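Local coordinates for ABC transporter substrate-binding protein (Staphylococcus aureus subsp. aureus NCTC 8325, PDB 3UN6), which is probably the substrate-binding component of an ABC-type import system and binds zinc, although its natural ligand is not established, at residues Q35-G40 / P63-E68. Residues are numbered along the deposited sequence; the frame is centred on the assembly and turned at random.
Sequences QVIKIG and PKYKLE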
loop_
_atom_site.group_PDB
_atom_site.type_symbol
_atom_site.label_atom_id
_atom_site.label_comp_id
_atom_site.label_asym_id
_atom_site.label_seq_id
_atom_site.Cartn_x
_atom_site.Cartn_y
_atom_site.Cartn_z
ATOM N N GLN A 35 -12.100 -5.440 24.248
ATOM C CA GLN A 35 -10.777 -5.236 23.638
ATOM C C GLN A 35 -10.721 -4.262 22.445
ATOM O O GLN A 35 -11.419 -4.439 21.447
ATOM C CB GLN A 35 -10.239 -6.602 23.187
ATOM C CG GLN A 35 -8.833 -6.622 22.627
ATOM C CD GLN A 35 -7.758 -6.502 23.685
ATOM O OE1 GLN A 35 -8.037 -6.288 24.865
ATOM N NE2 GLN A 35 -6.512 -6.649 23.263
ATOM N N VAL A 36 -9.851 -3.262 22.555
ATOM C CA VAL A 36 -9.663 -2.261 21.518
ATOM C C VAL A 36 -8.449 -2.615 20.665
ATOM O O VAL A 36 -7.372 -2.858 21.197
ATOM C CB VAL A 36 -9.425 -0.856 22.127
ATOM C CG1 VAL A 36 -9.215 0.179 21.021
ATOM C CG2 VAL A 36 -10.591 -0.453 23.039
ATOM N N ILE A 37 -8.644 -2.685 19.357
ATOM C CA ILE A 37 -7.553 -2.931 18.429
ATOM C C ILE A 37 -7.336 -1.622 17.708
ATOM O O ILE A 37 -8.268 -1.088 17.106
ATOM C CB ILE A 37 -7.891 -4.021 17.385
ATOM C CG1 ILE A 37 -8.328 -5.309 18.081
ATOM C CG2 ILE A 37 -6.700 -4.285 16.498
ATOM C CD1 ILE A 37 -8.743 -6.412 17.130
ATOM N N LYS A 38 -6.119 -1.095 17.801
ATOM C CA LYS A 38 -5.738 0.149 17.112
ATOM C C LYS A 38 -4.920 -0.189 15.879
ATOM O O LYS A 38 -3.840 -0.802 15.987
ATOM C CB LYS A 38 -4.859 1.033 17.994
ATOM C CG LYS A 38 -5.498 1.782 19.125
ATOM C CD LYS A 38 -4.424 2.782 19.674
ATOM C CE LYS A 38 -4.950 3.831 20.638
ATOM N NZ LYS A 38 -5.249 3.330 22.002
ATOM N N ILE A 39 -5.382 0.241 14.714
ATOM C CA ILE A 39 -4.695 -0.075 13.478
ATOM C C ILE A 39 -4.368 1.183 12.739
ATOM O O ILE A 39 -5.245 2.051 12.521
ATOM C CB ILE A 39 -5.547 -0.956 12.533
ATOM C CG1 ILE A 39 -6.003 -2.251 13.208
ATOM C CG2 ILE A 39 -4.780 -1.251 11.238
ATOM C CD1 ILE A 39 -4.913 -3.264 13.532
ATOM N N GLY A 40 -3.111 1.290 12.336
ATOM C CA GLY A 40 -2.618 2.461 11.621
ATOM C C GLY A 40 -2.716 2.409 10.105
ATOM O O GLY A 40 -2.597 1.339 9.496
ATOM N N PRO A 63 -20.391 -6.266 18.785
ATOM C CA PRO A 63 -19.145 -6.612 18.121
ATOM C C PRO A 63 -18.170 -7.260 19.099
ATOM O O PRO A 63 -18.186 -6.944 20.299
ATOM C CB PRO A 63 -18.620 -5.258 17.636
ATOM C CG PRO A 63 -19.223 -4.267 18.541
ATOM C CD PRO A 63 -20.563 -4.807 18.916
ATOM N N LYS A 64 -17.317 -8.139 18.582
ATOM C CA LYS A 64 -16.356 -8.876 19.412
ATOM C C LYS A 64 -15.117 -8.069 19.864
ATOM O O LYS A 64 -14.363 -8.523 20.719
ATOM C CB LYS A 64 -15.925 -10.156 18.683
ATOM C CG LYS A 64 -17.084 -11.111 18.424
ATOM C CD LYS A 64 -16.642 -12.398 17.753
ATOM C CE LYS A 64 -17.817 -13.356 17.590
ATOM N NZ LYS A 64 -17.401 -14.643 16.970
ATOM N N TYR A 65 -14.924 -6.885 19.295
ATOM C CA TYR A 65 -13.787 -6.021 19.620
ATOM C C TYR A 65 -14.162 -4.610 19.165
ATOM O O TYR A 65 -15.220 -4.409 18.551
ATOM C CB TYR A 65 -12.517 -6.497 18.880
ATOM C CG TYR A 65 -12.693 -6.541 17.363
ATOM C CD1 TYR A 65 -12.224 -5.523 16.550
ATOM C CD2 TYR A 65 -13.389 -7.586 16.760
ATOM C CE1 TYR A 65 -12.427 -5.562 15.157
ATOM C CE2 TYR A 65 -13.600 -7.625 15.384
ATOM C CZ TYR A 65 -13.124 -6.624 14.595
ATOM O OH TYR A 65 -13.358 -6.689 13.240
ATOM N N LYS A 66 -13.323 -3.640 19.505
ATOM C CA LYS A 66 -13.485 -2.268 19.044
ATOM C C LYS A 66 -12.301 -1.994 18.124
ATOM O O LYS A 66 -11.159 -2.387 18.416
ATOM C CB LYS A 66 -13.467 -1.267 20.186
ATOM C CG LYS A 66 -14.572 -1.430 21.189
ATOM C CD LYS A 66 -14.492 -0.344 22.251
ATOM C CE LYS A 66 -15.502 -0.591 23.349
ATOM N NZ LYS A 66 -15.412 0.406 24.446
ATOM N N LEU A 67 -12.569 -1.338 17.009
ATOM C CA LEU A 67 -11.550 -1.027 16.039
ATOM C C LEU A 67 -11.336 0.478 16.001
ATOM O O LEU A 67 -12.261 1.247 15.695
ATOM C CB LEU A 67 -11.968 -1.557 14.663
ATOM C CG LEU A 67 -11.024 -1.363 13.471
ATOM C CD1 LEU A 67 -9.628 -1.913 13.764
ATOM C CD2 LEU A 67 -11.621 -2.021 12.244
ATOM N N GLU A 68 -10.126 0.901 16.346
ATOM C CA GLU A 68 -9.767 2.310 16.285
ATOM C C GLU A 68 -8.778 2.461 15.147
ATOM O O GLU A 68 -7.722 1.808 15.145
ATOM C CB GLU A 68 -9.155 2.805 17.599
ATOM C CG GLU A 68 -8.517 4.196 17.471
ATOM C CD GLU A 68 -8.124 4.821 18.803
ATOM O OE1 GLU A 68 -7.347 5.809 18.784
ATOM O OE2 GLU A 68 -8.588 4.337 19.868
#
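Glu-68 lies next to Lys-38 on the neighbouring parallel strand, and their side chains run side by side in the same direction. Chi1 of 169° sets Glu-68 CG anti to its backbone N; with the chain extended beyond CG, the carboxylate lies alongside Lys-38 CG and CE. Glu-68 OE1 is 3.6 Å from Lys-38 CE. The Lys-38 chain bends at chi4, and Lys-38 NZ stops 4.1 Å from Glu-68 OE2. This is too long for a salt bridge, though the opposite charges probably still attract. On the same face, Val-36 CG2 meets the aliphatic part of Lys-66, 4.0 Å from its CD. Four backbone hydrogen bonds join the segments, and Ile-39 pairs onward with Val-70. Ile-37 N is 2.7 Å from Lys-66 O, and its N-H points almost straight at it (179°). Ile-37 O accepts a bond from Glu-68 N. Lys-66 N bonds to Gln-35 O, and Ile-39 N to Glu-68 O.

Ile-37 and Leu-67 point to the other face, where the contacts are mostly apolar. Ile-37 CD1 lies 3.6 Å from Tyr-65 CD1, approaching the ring obliquely. The phenol OH is hydrogen-bonded to Asp-243, in helix 234-250. That helix also packs on Ile-37 through Val-236 and Phe-240. Ile-39 CG1 rests 3.7 Å from Leu-67 CD1, and helix 48-58 touches these two residues through Leu-50 and Leu-57. The buried face is thus shared by two helices, while the charged face is more open to solvent.

Strand 36-41, helix 48-58 and strand 66-71 form a beta-alpha-beta unit. Strand 66-71 is an outermost strand of a mixed five-stranded sheet of order 2-1-3-5-4, as in the lobes of type 2 periplasmic binding proteins.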